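Citrate synthase (Pyrobaculum aerophilum, PDB 2IBP) probably catalyses the condensation of oxaloacetate with acetyl-CoA and water to give citrate and CoA in the tricarboxylic acid cycle, working as a homodimer. Local coordinates at residues Val65-Leu68 and Ile69-Arg73; Ile358-Glu361 and Tyr362-Pro365; Arg138-Ala141 and Glu142-Glu145; Leu74-Lys77 and Arg78-Glu81; Ala393-Ile396 and Gly397-Leu401. All coordinates share one frame; numbering follows the deposited sequence.

Contact 1: Val65-Leu68 and Ile69-Arg73; sequences VSYL and ILYGR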
loop_
_atom_site.group_PDB
_atom_site.type_symbol
_atom_site.label_atom_id
_atom_site.label_comp_id
_atom_site.label_asym_id
_atom_site.label_seq_id
_atom_site.Cartn_x
_atom_site.Cartn_y
_atom_site.Cartn_z
ATOM N N VAL A 65 24.129 -11.086 -0.215
ATOM C CA VAL A 65 23.702 -9.768 -0.633
ATOM C C VAL A 65 22.496 -9.314 0.184
ATOM O O VAL A 65 22.394 -8.138 0.528
ATOM C CB VAL A 65 23.401 -9.737 -2.144
ATOM C CG1 VAL A 65 22.614 -8.488 -2.522
ATOM C CG2 VAL A 65 24.704 -9.861 -2.919
ATOM N N SER A 66 21.577 -10.226 0.480
ATOM C CA SER A 66 20.410 -9.864 1.272
ATOM C C SER A 66 20.854 -9.457 2.678
ATOM O O SER A 66 20.343 -8.487 3.257
ATOM C CB SER A 66 19.340 -10.965 1.277
ATOM O OG SER A 66 19.759 -12.169 1.895
ATOM N N TYR A 67 21.835 -10.183 3.223
ATOM C CA TYR A 67 22.377 -9.820 4.532
ATOM C C TYR A 67 22.923 -8.397 4.458
ATOM O O TYR A 67 22.653 -7.576 5.323
ATOM C CB TYR A 67 23.504 -10.773 4.943
ATOM C CG TYR A 67 24.043 -10.525 6.343
ATOM C CD1 TYR A 67 23.645 -11.324 7.405
ATOM C CD2 TYR A 67 24.866 -9.437 6.607
ATOM C CE1 TYR A 67 24.076 -11.070 8.703
ATOM C CE2 TYR A 67 25.315 -9.180 7.902
ATOM C CZ TYR A 67 24.920 -10.000 8.933
ATOM O OH TYR A 67 25.380 -9.753 10.218
ATOM N N LEU A 68 23.752 -8.153 3.451
ATOM C CA LEU A 68 24.337 -6.847 3.212
ATOM C C LEU A 68 23.279 -5.742 3.137
ATOM O O LEU A 68 23.391 -4.716 3.795
ATOM C CB LEU A 68 25.139 -6.892 1.929
ATOM C CG LEU A 68 25.709 -5.569 1.436
ATOM C CD1 LEU A 68 26.693 -4.951 2.440
ATOM C CD2 LEU A 68 26.379 -5.749 0.081
ATOM N N ILE A 69 22.253 -5.964 2.335
ATOM C CA ILE A 69 21.222 -4.952 2.176
ATOM C C ILE A 69 20.498 -4.715 3.490
ATOM O O ILE A 69 20.286 -3.579 3.880
ATOM C CB ILE A 69 20.263 -5.324 1.046
ATOM C CG1 ILE A 69 20.989 -5.202 -0.298
ATOM C CG2 ILE A 69 19.050 -4.388 1.043
ATOM C CD1 ILE A 69 20.196 -5.742 -1.491
ATOM N N LEU A 70 20.143 -5.783 4.185
ATOM C CA LEU A 70 19.420 -5.646 5.433
ATOM C C LEU A 70 20.243 -5.042 6.579
ATOM O O LEU A 70 19.808 -4.080 7.236
ATOM C CB LEU A 70 18.867 -7.005 5.836
ATOM C CG LEU A 70 18.019 -7.021 7.104
ATOM C CD1 LEU A 70 16.841 -6.035 7.009
ATOM C CD2 LEU A 70 17.523 -8.451 7.342
ATOM N N TYR A 71 21.446 -5.569 6.784
ATOM C CA TYR A 71 22.283 -5.151 7.914
ATOM C C TYR A 71 23.290 -4.033 7.639
ATOM O O TYR A 71 23.855 -3.454 8.579
ATOM C CB TYR A 71 22.945 -6.367 8.540
ATOM C CG TYR A 71 21.942 -7.298 9.167
ATOM C CD1 TYR A 71 21.297 -6.949 10.336
ATOM C CD2 TYR A 71 21.589 -8.497 8.561
ATOM C CE1 TYR A 71 20.370 -7.767 10.908
ATOM C CE2 TYR A 71 20.654 -9.338 9.130
ATOM C CZ TYR A 71 20.008 -8.941 10.296
ATOM O OH TYR A 71 19.072 -9.735 10.910
ATOM N N GLY A 72 23.562 -3.763 6.369
ATOM C CA GLY A 72 24.399 -2.645 5.988
ATOM C C GLY A 72 25.872 -2.948 5.846
ATOM O O GLY A 72 26.670 -2.056 5.566
ATOM N N ARG A 73 26.231 -4.206 6.048
ATOM C CA ARG A 73 27.613 -4.621 5.881
ATOM C C ARG A 73 27.700 -6.093 5.530
ATOM O O ARG A 73 26.748 -6.840 5.697
ATOM C CB ARG A 73 28.396 -4.391 7.165
ATOM C CG ARG A 73 27.890 -5.205 8.313
ATOM C CD ARG A 73 28.742 -4.984 9.532
ATOM N NE ARG A 73 28.187 -5.691 10.674
ATOM C CZ ARG A 73 28.361 -6.986 10.913
ATOM N NH1 ARG A 73 29.071 -7.743 10.076
ATOM N NH2 ARG A 73 27.810 -7.523 11.992
#
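Tyr71 sets CD2 over the centre of the Tyr67 ring, 3.5 Å above that plane. The two side chains cross at about a right angle and their planes meet at 41°, an oblique pair, with Tyr67 CE1 and Tyr71 CD2 3.6 Å apart. Tyr67 holds CG anti to its backbone N (chi1 -175°), which swings the ring out from the helix, beside Tyr71 and Arg73. At the edge of the same ring, in its plane, lies the carbonyl of Arg73, with Tyr67 CD2 3.3 Å from Arg73 O. The Arg73 side chain runs beside Tyr67 and points the same way, its guanidinium turned 63° from the ring and tied by a salt bridge to Glu79.

This is the C-terminal end of helix 62-71. Its last turn closes with a bond from Gly72 N to Leu68 O of 2.8 Å, and Gly72 then leaves the helix with a positive phi, where a beta carbon would collide with the carbonyl O of Tyr71. The chain folds back over Leu68, whose CD1 packs 3.4 Å from Arg73 C, while Leu68 CA makes a CA-H...O contact to Arg73 O. On another side of the helix Val65 CG1 meets Ile69 CD1 at 3.8 Å, and Ile69 and Leu70 reach helix 363-382. Tyr71 OH bonds to Glu152, and Ser66 OG to Tyr83.

Contact 2: Ile358-Glu361 and Tyr362-Pro365; sequences IPYE and YFTP. With ACT (acetate ion), chain C.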
loop_
_atom_site.group_PDB
_atom_site.type_symbol
_atom_site.label_atom_id
_atom_site.label_comp_id
_atom_site.label_asym_id
_atom_site.label_seq_id
_atom_site.Cartn_x
_atom_site.Cartn_y
_atom_site.Cartn_z
ATOM N N ILE A 358 9.290 -20.974 -16.488
ATOM C CA ILE A 358 8.581 -20.116 -15.540
ATOM C C ILE A 358 7.540 -19.353 -16.342
ATOM O O ILE A 358 7.877 -18.671 -17.324
ATOM C CB ILE A 358 9.526 -19.121 -14.875
ATOM C CG1 ILE A 358 10.572 -19.888 -14.038
ATOM C CG2 ILE A 358 8.724 -18.094 -14.044
ATOM C CD1 ILE A 358 11.664 -19.025 -13.469
ATOM N N PRO A 359 6.253 -19.534 -15.999
ATOM C CA PRO A 359 5.218 -18.811 -16.744
ATOM C C PRO A 359 5.367 -17.291 -16.609
ATOM O O PRO A 359 5.831 -16.790 -15.587
ATOM C CB PRO A 359 3.909 -19.309 -16.119
ATOM C CG PRO A 359 4.262 -20.570 -15.463
ATOM C CD PRO A 359 5.672 -20.395 -14.966
ATOM N N TYR A 360 4.911 -16.559 -17.613
ATOM C CA TYR A 360 5.042 -15.111 -17.614
ATOM C C TYR A 360 4.489 -14.460 -16.352
ATOM O O TYR A 360 5.059 -13.477 -15.850
ATOM C CB TYR A 360 4.258 -14.509 -18.775
ATOM C CG TYR A 360 4.807 -14.814 -20.139
ATOM C CD1 TYR A 360 6.096 -14.435 -20.480
ATOM C CD2 TYR A 360 3.985 -15.314 -21.132
ATOM C CE1 TYR A 360 6.584 -14.630 -21.765
ATOM C CE2 TYR A 360 4.466 -15.519 -22.421
ATOM C CZ TYR A 360 5.759 -15.168 -22.730
ATOM O OH TYR A 360 6.252 -15.380 -24.009
ATOM N N GLU A 361 3.346 -14.946 -15.891
ATOM C CA GLU A 361 2.680 -14.356 -14.738
ATOM C C GLU A 361 3.482 -14.491 -13.444
ATOM O O GLU A 361 3.153 -13.848 -12.451
ATOM C CB GLU A 361 1.264 -14.910 -14.568
ATOM C CG GLU A 361 1.154 -16.414 -14.330
ATOM C CD GLU A 361 1.092 -17.278 -15.600
ATOM O OE1 GLU A 361 1.403 -16.815 -16.723
ATOM O OE2 GLU A 361 0.706 -18.460 -15.450
ATOM N N TYR A 362 4.536 -15.309 -13.473
ATOM C CA TYR A 362 5.424 -15.463 -12.302
ATOM C C TYR A 362 6.668 -14.582 -12.391
ATOM O O TYR A 362 7.458 -14.523 -11.454
ATOM C CB TYR A 362 5.771 -16.924 -12.019
ATOM C CG TYR A 362 4.573 -17.687 -11.515
ATOM C CD1 TYR A 362 4.240 -17.685 -10.154
ATOM C CD2 TYR A 362 3.663 -18.243 -12.396
ATOM C CE1 TYR A 362 3.108 -18.290 -9.702
ATOM C CE2 TYR A 362 2.505 -18.828 -11.951
ATOM C CZ TYR A 362 2.207 -18.827 -10.599
ATOM O OH TYR A 362 1.038 -19.405 -10.148
ATOM N N PHE A 363 6.843 -13.862 -13.497
ATOM C CA PHE A 363 8.008 -12.984 -13.648
ATOM C C PHE A 363 8.020 -11.902 -12.573
ATOM O O PHE A 363 9.047 -11.677 -11.909
ATOM C CB PHE A 363 8.024 -12.311 -15.035
ATOM C CG PHE A 363 8.481 -13.210 -16.163
ATOM C CD1 PHE A 363 8.353 -14.593 -16.092
ATOM C CD2 PHE A 363 8.891 -12.645 -17.372
ATOM C CE1 PHE A 363 8.741 -15.405 -17.166
ATOM C CE2 PHE A 363 9.273 -13.453 -18.433
ATOM C CZ PHE A 363 9.197 -14.824 -18.325
ATOM N N THR A 364 6.899 -11.204 -12.415
ATOM C CA THR A 364 6.834 -10.130 -11.414
ATOM C C THR A 364 6.908 -10.679 -9.989
ATOM O O THR A 364 7.615 -10.114 -9.163
ATOM C CB THR A 364 5.664 -9.192 -11.667
ATOM O OG1 THR A 364 5.827 -8.629 -12.983
ATOM C CG2 THR A 364 5.670 -8.065 -10.627
ATOM N N PRO A 365 6.229 -11.807 -9.707
ATOM C CA PRO A 365 6.442 -12.434 -8.407
ATOM C C PRO A 365 7.921 -12.712 -8.099
ATOM O O PRO A 365 8.368 -12.510 -6.971
ATOM C CB PRO A 365 5.629 -13.715 -8.512
ATOM C CG PRO A 365 4.440 -13.275 -9.318
ATOM C CD PRO A 365 5.008 -12.336 -10.356
HETATM C C ACT C . 4.251 -18.619 -20.656
HETATM O O ACT C . 3.655 -18.211 -19.626
HETATM O OXT ACT C . 3.525 -19.047 -21.585
HETATM C CH3 ACT C . 5.748 -18.585 -20.788
HETATM O O HOH W 1 4.656 -11.288 -14.255
#
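Tyr360 O is gripped twice: Phe363 N donates to it at 3.0 Å from well above the carbonyl plane, and water 1 donates to it at 2.7 Å. The same water accepts from Thr364 N, bridging the carbonyl to the next backbone N-H. One residue back, Tyr362 N bonds to Pro359 O. These short-range bonds wind the chain from the loop after helix 349-356 into the first turn of helix 363-382, a helix of the largely alpha-helical citrate synthase fold; the Phe363 side chain is about 8 Å from that of Asp346, a predicted active-site residue.

Phe363 turns CG anti to its carbonyl carbon (chi1 -77°), bringing the ring back beneath the turn, where Tyr360 CA sits over its face, 4.0 Å from the centroid. The Tyr360 ring lies alongside, its edge toward that face in an offset edge-to-face pair with planes at 66°. An acetate, probably from the crystallisation liquor, puts its methyl over the centre of one Tyr360 face and accepts from Tyr360 N through its O at 2.9 Å. Tyr362 takes Pro359 CB at its ring edge, 3.9 Å from CD2, and its OH bonds to His165.

Contact 3: Arg138-Ala141 and Glu142-Glu145; sequences RYKA and EEKE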
loop_
_atom_site.group_PDB
_atom_site.type_symbol
_atom_site.label_atom_id
_atom_site.label_comp_id
_atom_site.label_asym_id
_atom_site.label_seq_id
_atom_site.Cartn_x
_atom_site.Cartn_y
_atom_site.Cartn_z
ATOM N N ARG A 138 6.776 2.230 21.451
ATOM C CA ARG A 138 8.059 1.710 21.886
ATOM C C ARG A 138 8.810 1.059 20.728
ATOM O O ARG A 138 8.349 0.061 20.189
ATOM C CB ARG A 138 7.894 0.695 23.010
ATOM C CG ARG A 138 9.219 0.223 23.576
ATOM C CD ARG A 138 9.049 -0.688 24.773
ATOM N NE ARG A 138 8.402 -1.961 24.465
ATOM C CZ ARG A 138 7.135 -2.267 24.733
ATOM N NH1 ARG A 138 6.344 -1.407 25.364
ATOM N NH2 ARG A 138 6.663 -3.464 24.411
ATOM N N TYR A 139 9.977 1.602 20.403
ATOM C CA TYR A 139 10.824 1.025 19.372
ATOM C C TYR A 139 12.279 1.209 19.780
ATOM O O TYR A 139 12.959 2.133 19.344
ATOM C CB TYR A 139 10.531 1.647 18.011
ATOM C CG TYR A 139 11.227 0.945 16.877
ATOM C CD1 TYR A 139 10.852 -0.342 16.503
ATOM C CD2 TYR A 139 12.197 1.592 16.128
ATOM C CE1 TYR A 139 11.478 -0.981 15.433
ATOM C CE2 TYR A 139 12.829 0.956 15.076
ATOM C CZ TYR A 139 12.442 -0.307 14.719
ATOM O OH TYR A 139 13.088 -0.928 13.673
ATOM N N LYS A 140 12.730 0.294 20.625
ATOM C CA LYS A 140 14.081 0.298 21.144
ATOM C C LYS A 140 14.798 -0.986 20.718
ATOM O O LYS A 140 14.382 -1.648 19.770
ATOM C CB LYS A 140 14.021 0.434 22.669
ATOM C CG LYS A 140 13.353 1.718 23.178
ATOM C CD LYS A 140 14.308 2.913 23.199
ATOM C CE LYS A 140 14.507 3.570 21.844
ATOM N NZ LYS A 140 13.284 4.282 21.384
ATOM N N ALA A 141 15.873 -1.345 21.411
ATOM C CA ALA A 141 16.681 -2.506 21.036
ATOM C C ALA A 141 15.884 -3.787 20.804
ATOM O O ALA A 141 16.057 -4.455 19.785
ATOM C CB ALA A 141 17.765 -2.755 22.080
ATOM N N GLU A 142 15.048 -4.157 21.771
ATOM C CA GLU A 142 14.275 -5.385 21.672
ATOM C C GLU A 142 13.383 -5.381 20.440
ATOM O O GLU A 142 13.242 -6.405 19.773
ATOM C CB GLU A 142 13.401 -5.608 22.906
ATOM C CG GLU A 142 14.150 -6.057 24.152
ATOM C CD GLU A 142 13.210 -6.464 25.278
ATOM O OE1 GLU A 142 12.171 -7.109 24.996
ATOM O OE2 GLU A 142 13.529 -6.172 26.452
ATOM N N GLU A 143 12.752 -4.237 20.180
ATOM C CA GLU A 143 11.834 -4.120 19.058
ATOM C C GLU A 143 12.581 -4.185 17.740
ATOM O O GLU A 143 12.084 -4.778 16.778
ATOM C CB GLU A 143 11.008 -2.842 19.147
ATOM C CG GLU A 143 9.954 -2.863 20.241
ATOM C CD GLU A 143 10.542 -2.773 21.648
ATOM O OE1 GLU A 143 11.548 -2.046 21.838
ATOM O OE2 GLU A 143 9.980 -3.414 22.559
ATOM N N LYS A 144 13.727 -3.515 17.670
ATOM C CA LYS A 144 14.553 -3.576 16.460
ATOM C C LYS A 144 14.973 -5.014 16.183
ATOM O O LYS A 144 15.003 -5.439 15.029
ATOM C CB LYS A 144 15.772 -2.658 16.550
ATOM C CG LYS A 144 15.427 -1.184 16.581
ATOM C CD LYS A 144 16.682 -0.319 16.620
ATOM C CE LYS A 144 16.345 1.170 16.627
ATOM N NZ LYS A 144 15.600 1.588 17.850
ATOM N N GLU A 145 15.263 -5.782 17.235
ATOM C CA GLU A 145 15.601 -7.191 17.053
ATOM C C GLU A 145 14.421 -7.939 16.431
ATOM O O GLU A 145 14.613 -8.720 15.508
ATOM C CB GLU A 145 16.030 -7.851 18.368
ATOM C CG GLU A 145 17.397 -7.413 18.888
ATOM C CD GLU A 145 18.574 -7.879 18.022
ATOM O OE1 GLU A 145 18.360 -8.511 16.964
ATOM O OE2 GLU A 145 19.732 -7.615 18.417
#
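The chain comes in extended through Arg138 and Tyr139 and turns at Lys140, the N-cap, into helix 141-169, whose first turn closes with Lys144 N bonded to Lys140 O. Glu143 folds back from that turn, bent at chi2 (72°), and divides its carboxylate between two donors. Lys140 N reaches OE1 of Glu143 at 2.9 Å on the anti side, near the carboxylate plane. Arg138 NE makes a salt bridge to OE2 of Glu143, also 2.9 Å, with the oxygen in the guanidinium plane but approached from above the carboxylate, the two planes standing 73° apart. An alanine in place of Glu143 would remove both acceptors, which would probably leave Lys140 N without its bond and Arg138 free to swing.

Lys144 crosses Tyr139 at about a right angle and lays CG over the ring face in a CH-pi contact, 4.0 Å from the centroid. The chain bends at chi4, and NZ of Lys144 gives a weak bond of 3.1 Å to Tyr139 O, which also accepts from Lys140 NZ; the two ammonium groups share one carbonyl although their like charges stand 5.0 Å apart. Arg138, Tyr139 and Glu143 all rest on the preceding helix 125-135, and Tyr139 meets Trp383 edge-to-face beyond the end of helix 363-382.

Contact 4: Leu74-Lys77 and Arg78-Glu81; sequences LPTK and RELE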
loop_
_atom_site.group_PDB
_atom_site.type_symbol
_atom_site.label_atom_id
_atom_site.label_comp_id
_atom_site.label_asym_id
_atom_site.label_seq_id
_atom_site.Cartn_x
_atom_site.Cartn_y
_atom_site.Cartn_z
ATOM N N LEU A 74 28.867 -6.517 5.071
ATOM C CA LEU A 74 29.071 -7.920 4.748
ATOM C C LEU A 74 29.169 -8.740 6.029
ATOM O O LEU A 74 29.769 -8.294 7.010
ATOM C CB LEU A 74 30.339 -8.107 3.910
ATOM C CG LEU A 74 30.319 -7.536 2.489
ATOM C CD1 LEU A 74 31.707 -7.588 1.855
ATOM C CD2 LEU A 74 29.299 -8.275 1.627
ATOM N N PRO A 75 28.581 -9.938 6.028
ATOM C CA PRO A 75 28.615 -10.781 7.219
ATOM C C PRO A 75 29.951 -11.493 7.433
ATOM O O PRO A 75 30.645 -11.819 6.474
ATOM C CB PRO A 75 27.548 -11.841 6.917
ATOM C CG PRO A 75 27.571 -11.973 5.437
ATOM C CD PRO A 75 27.813 -10.565 4.937
ATOM N N THR A 76 30.292 -11.766 8.688
ATOM C CA THR A 76 31.442 -12.621 8.951
ATOM C C THR A 76 30.989 -14.056 8.631
ATOM O O THR A 76 29.791 -14.317 8.416
ATOM C CB THR A 76 31.854 -12.575 10.430
ATOM O OG1 THR A 76 30.783 -13.090 11.227
ATOM C CG2 THR A 76 32.195 -11.151 10.859
ATOM N N LYS A 77 31.935 -14.985 8.580
ATOM C CA LYS A 77 31.598 -16.373 8.324
ATOM C C LYS A 77 30.499 -16.858 9.273
ATOM O O LYS A 77 29.506 -17.466 8.838
ATOM C CB LYS A 77 32.852 -17.242 8.461
ATOM C CG LYS A 77 32.634 -18.730 8.218
ATOM C CD LYS A 77 33.965 -19.478 8.305
ATOM C CE LYS A 77 33.809 -20.975 8.050
ATOM N NZ LYS A 77 33.010 -21.645 9.110
ATOM N N ARG A 78 30.654 -16.577 10.567
ATOM C CA ARG A 78 29.684 -17.032 11.545
ATOM C C ARG A 78 28.315 -16.402 11.325
ATOM O O ARG A 78 27.293 -17.076 11.401
ATOM C CB ARG A 78 30.179 -16.781 12.971
ATOM C CG ARG A 78 29.196 -17.226 14.051
ATOM C CD ARG A 78 29.903 -17.587 15.358
ATOM N NE ARG A 78 30.740 -16.512 15.893
ATOM C CZ ARG A 78 30.348 -15.618 16.801
ATOM N NH1 ARG A 78 29.107 -15.635 17.281
ATOM N NH2 ARG A 78 31.201 -14.692 17.225
ATOM N N GLU A 79 28.312 -15.103 11.063
ATOM C CA GLU A 79 27.069 -14.369 10.841
ATOM C C GLU A 79 26.324 -14.903 9.634
ATOM O O GLU A 79 25.106 -15.099 9.684
ATOM C CB GLU A 79 27.363 -12.894 10.637
ATOM C CG GLU A 79 27.685 -12.192 11.943
ATOM C CD GLU A 79 28.183 -10.792 11.743
ATOM O OE1 GLU A 79 28.694 -10.481 10.648
ATOM O OE2 GLU A 79 28.107 -10.005 12.714
ATOM N N LEU A 80 27.070 -15.221 8.586
ATOM C CA LEU A 80 26.437 -15.717 7.367
ATOM C C LEU A 80 25.861 -17.104 7.594
ATOM O O LEU A 80 24.722 -17.372 7.232
ATOM C CB LEU A 80 27.406 -15.696 6.195
ATOM C CG LEU A 80 26.771 -16.082 4.856
ATOM C CD1 LEU A 80 25.567 -15.169 4.560
ATOM C CD2 LEU A 80 27.793 -16.025 3.746
ATOM N N GLU A 81 26.638 -17.977 8.241
ATOM C CA GLU A 81 26.163 -19.317 8.565
ATOM C C GLU A 81 24.879 -19.258 9.393
ATOM O O GLU A 81 23.899 -19.947 9.094
ATOM C CB GLU A 81 27.239 -20.098 9.327
ATOM C CG GLU A 81 28.400 -20.523 8.464
ATOM C CD GLU A 81 29.544 -21.133 9.262
ATOM O OE1 GLU A 81 29.518 -21.064 10.513
ATOM O OE2 GLU A 81 30.491 -21.643 8.627
#
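Thr76 and Glu79 grip each other in both directions. Thr76 N donates to OE1 of Glu79 at 2.8 Å and almost straight (171°), meeting the oxygen on its anti side, while Glu79 N returns a longer bond of 3.2 Å to Thr76 OG1. The threonine sets OG1 between its own N and carbonyl carbon (chi1 63°), which places OG1 to accept from the N-H of Glu79. Glu79 keeps its chain extended, and its other oxygen, OE2, forms a salt bridge with Arg73. A lysine in its place would probably leave Thr76 N without an acceptor and set a second positive charge against Arg73. Beside this pair Pro75 CG packs on Leu80 CB at 3.8 Å, and both residues touch Glu64 of helix 62-71. The second subunit closes over this side with Leu406, which packs on Leu80 and also touches Lys77, and with Arg409, whose NH1 bonds to Pro75 O.

The solvent side is looser and consists of a salt bridge between two exposed side chains: Lys77, bent only at chi4, reaches one turn along to Glu81, its NZ 2.6 Å from Glu81 OE2 on the syn side. The reciprocal bonding of Thr76 and Glu79 is a capping box, here opening helix 77-90.

Contact 5: Ala393-Ile396 and Gly397-Leu401; sequences ACYI and GPHDL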
loop_
_atom_site.group_PDB
_atom_site.type_symbol
_atom_site.label_atom_id
_atom_site.label_comp_id
_atom_site.label_asym_id
_atom_site.label_seq_id
_atom_site.Cartn_x
_atom_site.Cartn_y
_atom_site.Cartn_z
ATOM N N ALA A 393 -4.208 17.520 -0.655
ATOM C CA ALA A 393 -4.747 17.800 -1.968
ATOM C C ALA A 393 -5.376 19.168 -1.846
ATOM O O ALA A 393 -5.727 19.608 -0.753
ATOM C CB ALA A 393 -5.779 16.771 -2.381
ATOM N N CYS A 394 -5.498 19.844 -2.972
ATOM C CA CYS A 394 -6.073 21.181 -3.007
ATOM C C CYS A 394 -7.456 21.131 -3.622
ATOM O O CYS A 394 -7.616 20.702 -4.749
ATOM C CB CYS A 394 -5.179 22.097 -3.835
ATOM S SG CYS A 394 -5.730 23.816 -3.701
ATOM N N TYR A 395 -8.461 21.546 -2.865
ATOM C CA TYR A 395 -9.817 21.520 -3.375
ATOM C C TYR A 395 -10.095 22.614 -4.389
ATOM O O TYR A 395 -9.766 23.799 -4.178
ATOM C CB TYR A 395 -10.828 21.635 -2.233
ATOM C CG TYR A 395 -12.260 21.553 -2.672
ATOM C CD1 TYR A 395 -12.877 20.323 -2.875
ATOM C CD2 TYR A 395 -13.043 22.701 -2.787
ATOM C CE1 TYR A 395 -14.217 20.226 -3.201
ATOM C CE2 TYR A 395 -14.380 22.619 -3.138
ATOM C CZ TYR A 395 -14.973 21.374 -3.325
ATOM O OH TYR A 395 -16.299 21.250 -3.677
ATOM N N ILE A 396 -10.675 22.179 -5.497
ATOM C CA ILE A 396 -11.153 23.062 -6.549
ATOM C C ILE A 396 -12.568 22.614 -6.889
ATOM O O ILE A 396 -12.807 21.495 -7.344
ATOM C CB ILE A 396 -10.272 23.032 -7.797
ATOM C CG1 ILE A 396 -8.831 23.427 -7.449
ATOM C CG2 ILE A 396 -10.874 23.966 -8.845
ATOM C CD1 ILE A 396 -7.905 23.545 -8.659
ATOM N N GLY A 397 -13.535 23.455 -6.560
ATOM C CA GLY A 397 -14.911 23.095 -6.795
ATOM C C GLY A 397 -15.857 23.989 -6.036
ATOM O O GLY A 397 -15.434 24.935 -5.365
ATOM N N PRO A 398 -17.151 23.663 -6.099
ATOM C CA PRO A 398 -18.147 24.508 -5.456
ATOM C C PRO A 398 -18.237 24.346 -3.947
ATOM O O PRO A 398 -17.709 23.387 -3.363
ATOM C CB PRO A 398 -19.451 24.055 -6.109
ATOM C CG PRO A 398 -19.224 22.619 -6.417
ATOM C CD PRO A 398 -17.755 22.491 -6.751
ATOM N N HIS A 399 -18.926 25.287 -3.325
ATOM C CA HIS A 399 -19.183 25.235 -1.896
ATOM C C HIS A 399 -20.626 25.636 -1.673
ATOM O O HIS A 399 -21.174 26.423 -2.437
ATOM C CB HIS A 399 -18.287 26.213 -1.135
ATOM C CG HIS A 399 -16.839 25.843 -1.142
ATOM N ND1 HIS A 399 -15.960 26.293 -2.103
ATOM C CD2 HIS A 399 -16.119 25.052 -0.312
ATOM C CE1 HIS A 399 -14.755 25.812 -1.849
ATOM N NE2 HIS A 399 -14.823 25.068 -0.758
ATOM N N ASP A 400 -21.243 25.051 -0.658
ATOM C CA ASP A 400 -22.591 25.425 -0.249
ATOM C C ASP A 400 -23.673 25.135 -1.276
ATOM O O ASP A 400 -24.612 25.926 -1.468
ATOM C CB ASP A 400 -22.606 26.891 0.197
ATOM C CG ASP A 400 -21.700 27.140 1.390
ATOM O OD1 ASP A 400 -21.511 26.213 2.202
ATOM O OD2 ASP A 400 -21.193 28.271 1.533
ATOM N N LEU A 401 -23.563 23.980 -1.920
ATOM C CA LEU A 401 -24.599 23.545 -2.834
ATOM C C LEU A 401 -25.811 23.215 -1.977
ATOM O O LEU A 401 -25.672 22.764 -0.846
ATOM C CB LEU A 401 -24.178 22.308 -3.621
ATOM C CG LEU A 401 -23.000 22.511 -4.564
ATOM C CD1 LEU A 401 -22.654 21.203 -5.263
ATOM C CD2 LEU A 401 -23.321 23.612 -5.592
#
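The side chains of Tyr395 and His399 run antiparallel past one another, joining the end of strand 392-395 to the C-terminal tail that follows it. Residues 393-395 pair in a parallel beta ladder with a strand of the second subunit, so the sheet continues across the dimer interface. The Tyr395 ring turns its edge toward the face of His399, an offset edge-to-face pair with centroids 5.0 Å apart and planes at 62°; CE2 of Tyr395 comes to 3.4 Å from NE2 of His399. Tyr395 OH donates to Pro398 O at 2.6 Å, on a lone pair in the carbonyl plane. With CG anti to the backbone N (chi1 -177°), the tyrosine ring runs forward along the tail, and Gly397 N lies over one of its faces. A side chain at Gly397 would clash with the tyrosine hydroxyl, and the phi/psi of Gly397 would not suit a residue with a beta carbon.

Farther out, Cys394 is disulfide-bonded within the chain to Cys19, closing the covalent loop that interlinks with its counterpart in the catenated dimer. Asp400 forms a salt bridge with Arg52 of the second subunit. The His399 ring meets Trp47 of that subunit edge-to-face, and His399 NE2 is hydrogen-bonded to OD2 of its Asp38.

Along the chain the order is contact 1, contact 4, contact 3, contact 2, contact 5. Contacts 1 and 4 touch, their centres 11 Å apart, and together make the connection from helix 62-71 into helix 77-90. Contact 3, at the start of helix 141-169, is on the same side of the chain's centre as contact 1, with centres about 19 Å apart. Contact 2 opens helix 363-382, whose later residues pack on contact 1, although the two centres are about 26 Å apart. Contact 5 is remote, about 58 Å from contact 4 between centres, yet both touch the second subunit, so the dimer interface involves widely separated parts of each chain.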